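Local coordinates for HTH-type transcriptional regulator cbl (Escherichia coli K12, PDB 2FYI), which acts as a LysR-family DNA-binding transcriptional regulator, possibly an accessory one within the cys regulon, and is represented here by its cofactor-binding domain, at residues 193-198 with 223-228; 17-22 with 62-67. All blocks are in the same frame, centred on the assembly; numbering follows the deposited sequence.

Contact 1: 193-198 with 223-228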
ATOM      1  N   LEU A 193       7.854  13.579  12.512  1.00 30.83           N
ATOM      2  CA  LEU A 193       6.589  14.201  12.706  1.00 29.59           C
ATOM      3  C   LEU A 193       6.802  15.618  12.199  1.00 30.05           C
ATOM      4  O   LEU A 193       7.683  16.331  12.706  1.00 29.96           O
ATOM      5  CB  LEU A 193       6.328  14.248  14.183  1.00 29.55           C
ATOM      6  CG  LEU A 193       6.269  12.884  14.848  1.00 29.61           C
ATOM      7  CD1 LEU A 193       6.859  12.968  16.245  1.00 28.05           C
ATOM      8  CD2 LEU A 193       4.816  12.377  14.858  1.00 29.78           C
ATOM      9  N   GLY A 194       6.028  16.017  11.190  1.00 29.71           N
ATOM     10  CA  GLY A 194       6.160  17.348  10.620  1.00 30.56           C
ATOM     11  C   GLY A 194       4.927  18.225  10.786  1.00 31.90           C
ATOM     12  O   GLY A 194       3.800  17.734  10.840  1.00 33.25           O
ATOM     13  N   LEU A 195       5.142  19.533  10.879  1.00 32.09           N
ATOM     14  CA  LEU A 195       4.048  20.506  10.862  1.00 31.81           C
ATOM     15  C   LEU A 195       4.443  21.589   9.887  1.00 31.97           C
ATOM     16  O   LEU A 195       5.652  21.780   9.616  1.00 32.20           O
ATOM     17  CB  LEU A 195       3.872  21.161  12.239  1.00 31.68           C
ATOM     18  CG  LEU A 195       3.627  20.213  13.395  1.00 31.56           C
ATOM     19  CD1 LEU A 195       3.864  20.862  14.727  1.00 30.71           C
ATOM     20  CD2 LEU A 195       2.208  19.744  13.259  1.00 32.30           C
ATOM     21  N   LYS A 196       3.448  22.319   9.386  1.00 31.38           N
ATOM     22  CA  LYS A 196       3.732  23.501   8.579  1.00 32.01           C
ATOM     23  C   LYS A 196       4.407  24.584   9.417  1.00 31.93           C
ATOM     24  O   LYS A 196       3.960  24.910  10.525  1.00 31.71           O
ATOM     25  CB  LYS A 196       2.447  24.031   7.980  1.00 32.38           C
ATOM     26  CG  LYS A 196       2.589  25.215   7.063  1.00 32.14           C
ATOM     27  CD  LYS A 196       1.190  25.494   6.548  1.00 33.17           C
ATOM     28  CE  LYS A 196       1.011  26.913   6.084  1.00 33.49           C
ATOM     29  NZ  LYS A 196       1.539  27.022   4.722  1.00 33.65           N
ATOM     30  N   ARG A 197       5.492  25.134   8.898  1.00 32.33           N
ATOM     31  CA  ARG A 197       6.247  26.142   9.646  1.00 33.13           C
ATOM     32  C   ARG A 197       5.489  27.458   9.776  1.00 32.62           C
ATOM     33  O   ARG A 197       4.786  27.866   8.857  1.00 32.35           O
ATOM     34  CB  ARG A 197       7.578  26.374   8.962  1.00 34.29           C
ATOM     35  CG  ARG A 197       8.442  27.390   9.585  1.00 35.79           C
ATOM     36  CD  ARG A 197       9.660  27.492   8.733  1.00 37.67           C
ATOM     37  NE  ARG A 197      10.487  26.300   8.885  1.00 39.57           N
ATOM     38  CZ  ARG A 197      11.317  26.117   9.914  1.00 40.96           C
ATOM     39  NH1 ARG A 197      11.408  27.060  10.869  1.00 42.23           N
ATOM     40  NH2 ARG A 197      12.057  25.012   9.994  1.00 40.22           N
ATOM     41  N   GLY A 198       5.623  28.115  10.925  1.00 32.65           N
ATOM     42  CA  GLY A 198       4.869  29.335  11.209  1.00 32.71           C
ATOM     43  C   GLY A 198       3.352  29.155  11.303  1.00 33.48           C
ATOM     44  O   GLY A 198       2.613  30.125  11.377  1.00 34.16           O
ATOM     45  N   ARG A 223       7.572  26.636  20.200  1.00 42.63           N
ATOM     46  CA  ARG A 223       8.623  27.638  20.111  1.00 44.55           C
ATOM     47  C   ARG A 223       9.371  27.512  18.814  1.00 44.74           C
ATOM     48  O   ARG A 223       9.736  28.491  18.185  1.00 44.96           O
ATOM     49  CB  ARG A 223       9.596  27.426  21.250  1.00 45.98           C
ATOM     50  CG  ARG A 223      10.406  28.640  21.636  1.00 47.94           C
ATOM     51  CD  ARG A 223      11.298  28.281  22.845  1.00 49.49           C
ATOM     52  NE  ARG A 223      10.521  27.680  23.941  1.00 50.42           N
ATOM     53  CZ  ARG A 223       9.942  28.361  24.940  1.00 50.72           C
ATOM     54  NH1 ARG A 223      10.048  29.688  25.021  1.00 50.40           N
ATOM     55  NH2 ARG A 223       9.255  27.706  25.876  1.00 50.57           N
ATOM     56  N   GLN A 224       9.579  26.273  18.420  1.00 45.98           N
ATOM     57  CA  GLN A 224      10.421  25.934  17.293  1.00 46.64           C
ATOM     58  C   GLN A 224       9.695  25.942  15.953  1.00 46.36           C
ATOM     59  O   GLN A 224      10.293  26.207  14.926  1.00 46.48           O
ATOM     60  CB  GLN A 224      11.011  24.574  17.557  1.00 46.89           C
ATOM     61  CG  GLN A 224      12.312  24.347  16.901  1.00 47.96           C
ATOM     62  CD  GLN A 224      12.605  22.882  16.874  1.00 48.92           C
ATOM     63  OE1 GLN A 224      12.877  22.279  17.915  1.00 49.07           O
ATOM     64  NE2 GLN A 224      12.503  22.274  15.689  1.00 49.21           N
ATOM     65  N   VAL A 225       8.406  25.644  15.975  1.00 46.82           N
ATOM     66  CA  VAL A 225       7.543  25.840  14.818  1.00 47.51           C
ATOM     67  C   VAL A 225       7.367  27.324  14.514  1.00 49.62           C
ATOM     68  O   VAL A 225       7.113  27.719  13.383  1.00 49.48           O
ATOM     69  CB  VAL A 225       6.145  25.283  15.095  1.00 45.83           C
ATOM     70  CG1 VAL A 225       5.199  25.640  13.978  1.00 45.33           C
ATOM     71  CG2 VAL A 225       6.203  23.803  15.299  1.00 45.13           C
ATOM     72  N   MET A 226       7.498  28.154  15.534  1.00 52.22           N
ATOM     73  CA  MET A 226       7.047  29.513  15.399  1.00 55.35           C
ATOM     74  C   MET A 226       8.189  30.472  15.147  1.00 58.58           C
ATOM     75  O   MET A 226       8.002  31.506  14.503  1.00 59.43           O
ATOM     76  CB  MET A 226       6.288  29.923  16.649  1.00 54.50           C
ATOM     77  CG  MET A 226       5.111  30.791  16.355  1.00 54.25           C
ATOM     78  SD  MET A 226       3.842  29.876  15.478  1.00 54.55           S
ATOM     79  CE  MET A 226       3.301  28.762  16.768  1.00 54.65           C
ATOM     80  N   GLU A 227       9.371  30.110  15.645  1.00 62.19           N
ATOM     81  CA  GLU A 227      10.535  31.012  15.749  1.00 65.64           C
ATOM     82  C   GLU A 227      10.886  31.825  14.494  1.00 67.63           C
ATOM     83  O   GLU A 227      11.500  32.895  14.599  1.00 68.03           O
ATOM     84  CB  GLU A 227      11.769  30.221  16.185  1.00 66.28           C
ATOM     85  CG  GLU A 227      12.003  28.968  15.323  1.00 67.41           C
ATOM     86  CD  GLU A 227      13.450  28.515  15.331  1.00 67.86           C
ATOM     87  OE1 GLU A 227      14.328  29.350  15.638  1.00 68.25           O
ATOM     88  OE2 GLU A 227      13.710  27.331  15.029  1.00 68.00           O
ATOM     89  N   SER A 228      10.515  31.319  13.315  1.00 69.70           N
ATOM     90  CA  SER A 228      10.835  32.003  12.049  1.00 71.11           C
ATOM     91  C   SER A 228       9.725  32.965  11.581  1.00 71.36           C
ATOM     92  O   SER A 228       8.532  32.655  11.670  1.00 71.59           O
ATOM     93  CB  SER A 228      11.179  30.981  10.951  1.00 71.57           C
ATOM     94  OG  SER A 228      12.428  30.362  11.203  1.00 71.59           O
TER
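Leu195 and Val225 meet crosswise, their side chains at about a right angle, where the end of strand 189-196 passes the last turn of helix 218-226. Leu195 points toward the helix with CG anti to its own carbonyl carbon (chi1 -57°), and its CD1 methyl rests on Val225 CG2 at 3.8 Å. The other valine methyl, CG1, anti to the backbone N, lies 3.7 Å from Lys196 O, so the forked side chain touches leucine on one branch and strand backbone on the other. Leu195 also packs on Val205, Trp206 and Leu209 of helix 203-212, joining both helices to the strand. Further out, Arg197 runs extended until chi3 bends it, which brings NH1 obliquely to 3.5 Å from Ser228 OG; NH2 has a weak hydrogen bond to Leu79 O. Glu227 OE2, 4.8 Å from Arg197 NH1, carries the opposite charge without touching it. A well-formed hydrogen bond runs from Gly198 N to Val225 O, 2.9 Å long and in the carbonyl plane, with 155° at the hydrogen. A carbonyl from the last helical turn thus gains a partner from the chain leaving the strand, and main-chain polarity, more than paired charge, probably ties the two ends together.

Contact 2: 17-22 with 62-67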
ATOM      1  N   THR A  17      -6.513  16.075  11.209  1.00 32.27           N
ATOM      2  CA  THR A  17      -6.167  15.319  10.027  1.00 32.41           C
ATOM      3  C   THR A  17      -4.674  14.948  10.028  1.00 32.68           C
ATOM      4  O   THR A  17      -3.811  15.820  10.071  1.00 33.20           O
ATOM      5  CB  THR A  17      -6.552  16.070   8.734  1.00 32.43           C
ATOM      6  OG1 THR A  17      -7.968  16.227   8.683  1.00 33.20           O
ATOM      7  CG2 THR A  17      -6.131  15.272   7.514  1.00 33.33           C
ATOM      8  N   ILE A  18      -4.379  13.651   9.973  1.00 31.85           N
ATOM      9  CA  ILE A  18      -3.008  13.166   9.921  1.00 31.92           C
ATOM     10  C   ILE A  18      -2.750  12.521   8.580  1.00 32.13           C
ATOM     11  O   ILE A  18      -3.552  11.719   8.120  1.00 32.54           O
ATOM     12  CB  ILE A  18      -2.768  12.125  10.989  1.00 31.83           C
ATOM     13  CG1 ILE A  18      -2.726  12.823  12.347  1.00 31.54           C
ATOM     14  CG2 ILE A  18      -1.496  11.301  10.682  1.00 31.28           C
ATOM     15  CD1 ILE A  18      -3.024  11.898  13.506  1.00 31.93           C
ATOM     16  N   ALA A  19      -1.638  12.885   7.951  1.00 32.08           N
ATOM     17  CA  ALA A  19      -1.259  12.292   6.692  1.00 32.03           C
ATOM     18  C   ALA A  19      -0.041  11.419   6.943  1.00 32.36           C
ATOM     19  O   ALA A  19       0.910  11.825   7.635  1.00 32.62           O
ATOM     20  CB  ALA A  19      -0.974  13.352   5.668  1.00 31.12           C
ATOM     21  N   THR A  20      -0.077  10.213   6.407  1.00 32.41           N
ATOM     22  CA  THR A  20       0.974   9.281   6.703  1.00 33.23           C
ATOM     23  C   THR A  20       1.183   8.181   5.653  1.00 33.50           C
ATOM     24  O   THR A  20       0.429   8.058   4.694  1.00 33.57           O
ATOM     25  CB  THR A  20       0.720   8.662   8.055  1.00 32.55           C
ATOM     26  OG1 THR A  20       1.925   8.062   8.502  1.00 33.83           O
ATOM     27  CG2 THR A  20      -0.387   7.628   7.995  1.00 31.06           C
ATOM     28  N   THR A  21       2.216   7.379   5.851  1.00 33.97           N
ATOM     29  CA  THR A  21       2.545   6.245   4.972  1.00 34.52           C
ATOM     30  C   THR A  21       1.995   4.927   5.482  1.00 34.34           C
ATOM     31  O   THR A  21       1.606   4.822   6.647  1.00 35.29           O
ATOM     32  CB  THR A  21       4.075   6.062   4.885  1.00 34.72           C
ATOM     33  OG1 THR A  21       4.628   5.897   6.214  1.00 34.56           O
ATOM     34  CG2 THR A  21       4.690   7.273   4.243  1.00 34.64           C
ATOM     35  N   HIS A  22       2.008   3.920   4.617  1.00 34.03           N
ATOM     36  CA  HIS A  22       1.550   2.588   4.952  1.00 33.21           C
ATOM     37  C   HIS A  22       2.253   2.088   6.191  1.00 33.33           C
ATOM     38  O   HIS A  22       1.632   1.524   7.111  1.00 32.13           O
ATOM     39  CB  HIS A  22       1.862   1.650   3.789  1.00 33.23           C
ATOM     40  CG  HIS A  22       1.526   0.217   4.068  1.00 33.37           C
ATOM     41  ND1 HIS A  22       2.374  -0.628   4.764  1.00 33.02           N
ATOM     42  CD2 HIS A  22       0.430  -0.516   3.756  1.00 32.51           C
ATOM     43  CE1 HIS A  22       1.808  -1.816   4.868  1.00 32.87           C
ATOM     44  NE2 HIS A  22       0.628  -1.771   4.270  1.00 33.02           N
ATOM     45  N   GLY A  62      -2.122  22.940   4.112  1.00 41.15           N
ATOM     46  CA  GLY A  62      -3.046  22.896   5.232  1.00 40.84           C
ATOM     47  C   GLY A  62      -4.133  21.839   5.121  1.00 41.24           C
ATOM     48  O   GLY A  62      -4.999  21.762   5.956  1.00 40.51           O
ATOM     49  N   GLU A  63      -4.083  21.010   4.091  1.00 43.05           N
ATOM     50  CA  GLU A  63      -4.991  19.865   3.970  1.00 44.29           C
ATOM     51  C   GLU A  63      -4.779  18.806   5.045  1.00 43.67           C
ATOM     52  O   GLU A  63      -5.648  17.942   5.229  1.00 44.55           O
ATOM     53  CB  GLU A  63      -4.820  19.162   2.631  1.00 46.46           C
ATOM     54  CG  GLU A  63      -5.133  19.988   1.429  1.00 50.20           C
ATOM     55  CD  GLU A  63      -6.518  20.562   1.514  1.00 53.40           C
ATOM     56  OE1 GLU A  63      -7.413  19.904   2.093  1.00 54.98           O
ATOM     57  OE2 GLU A  63      -6.722  21.699   1.024  1.00 55.96           O
ATOM     58  N   ALA A  64      -3.618  18.834   5.710  1.00 41.21           N
ATOM     59  CA  ALA A  64      -3.366  17.961   6.841  1.00 38.46           C
ATOM     60  C   ALA A  64      -2.724  18.772   7.938  1.00 37.50           C
ATOM     61  O   ALA A  64      -1.998  19.706   7.667  1.00 36.99           O
ATOM     62  CB  ALA A  64      -2.476  16.830   6.438  1.00 37.06           C
ATOM     63  N   ASP A  65      -2.984  18.395   9.176  1.00 37.01           N
ATOM     64  CA  ASP A  65      -2.404  19.045  10.323  1.00 37.05           C
ATOM     65  C   ASP A  65      -0.991  18.508  10.638  1.00 36.50           C
ATOM     66  O   ASP A  65      -0.068  19.284  10.816  1.00 36.57           O
ATOM     67  CB  ASP A  65      -3.371  18.907  11.513  1.00 39.59           C
ATOM     68  CG  ASP A  65      -4.839  19.362  11.170  1.00 43.09           C
ATOM     69  OD1 ASP A  65      -5.036  20.484  10.625  1.00 44.72           O
ATOM     70  OD2 ASP A  65      -5.824  18.623  11.471  1.00 44.16           O
ATOM     71  N   ILE A  66      -0.827  17.184  10.684  1.00 35.69           N
ATOM     72  CA  ILE A  66       0.458  16.536  10.984  1.00 35.07           C
ATOM     73  C   ILE A  66       0.855  15.562   9.875  1.00 35.73           C
ATOM     74  O   ILE A  66       0.008  14.811   9.388  1.00 36.29           O
ATOM     75  CB  ILE A  66       0.366  15.719  12.286  1.00 34.58           C
ATOM     76  CG1 ILE A  66      -0.145  16.599  13.409  1.00 34.48           C
ATOM     77  CG2 ILE A  66       1.698  15.174  12.684  1.00 33.04           C
ATOM     78  CD1 ILE A  66      -0.638  15.825  14.554  1.00 34.53           C
ATOM     79  N   GLY A  67       2.130  15.570   9.480  1.00 35.55           N
ATOM     80  CA  GLY A  67       2.622  14.633   8.485  1.00 35.48           C
ATOM     81  C   GLY A  67       3.574  13.663   9.154  1.00 36.10           C
ATOM     82  O   GLY A  67       4.399  14.071   9.979  1.00 36.61           O
TER
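Thr17 O is the best-held polar atom, gripped by two consecutive backbone N-H groups: Asp65 N at 2.8 Å, in the carbonyl plane, and Ile66 N at 3.3 Å, a weak bond. The amide of the same threonine is held as well, since Thr17 N donates to Asp65 OD2 at 2.7 Å, almost perfectly straight at 178° but arriving from above the carboxylate plane. Asp65 CG stands anti to its own carbonyl carbon (chi1 -51°), which swings the carboxylate back beside the threonine, so this residue grips both polar atoms of Thr17's main chain. An alanine here would remove the carboxylate to which Thr17 N donates, and would probably loosen the entry into strand 66-69. Past Thr17, Ile18 pairs with Ile66 and Ala19 with Gly67 in parallel register, and Ala19 N reaches Ile66 O at 2.9 Å, nearly along the C=O axis. Strand 14-20 lies between 43-49 and 66-69, and helix 52-61 carries the beta-alpha-beta crossover that links those two, the doubly wound topology of periplasmic-binding-protein-like domains. Ile18 and Ile66 occupy one face, packing on Phe208 of helix 203-212. On the other face Ala19 CB meets Ala64 CB at 3.9 Å, with Ile55 and Leu58 of the crossover helix covering Ala19. At the upstream end, the Thr17 CG2 methyl lies against Glu63 O, 3.5 Å away.

Place in the fold separates these two contacts. Contact 2 is largely buried and joins parallel strands mainly through main-chain hydrogen bonds, one of them weak, with one carboxylate added at the strand entry. Contact 1 lies further from the chain's centre and is only partly buried, a strand end against a helix end, where a small apolar patch gives way to polar groups that are partly or fully exposed. They share one sheet: strands 66-69 and 189-196 are antiparallel neighbours, and Gly194 N of contact 1 probably hydrogen-bonds to Gly67 O of contact 2. Helix 203-212 covers Leu195 as well as Ile18 and Ile66, and Leu195 CD2 packs on Ile66 CG1, so the apolar side of contact 1 extends the core of contact 2.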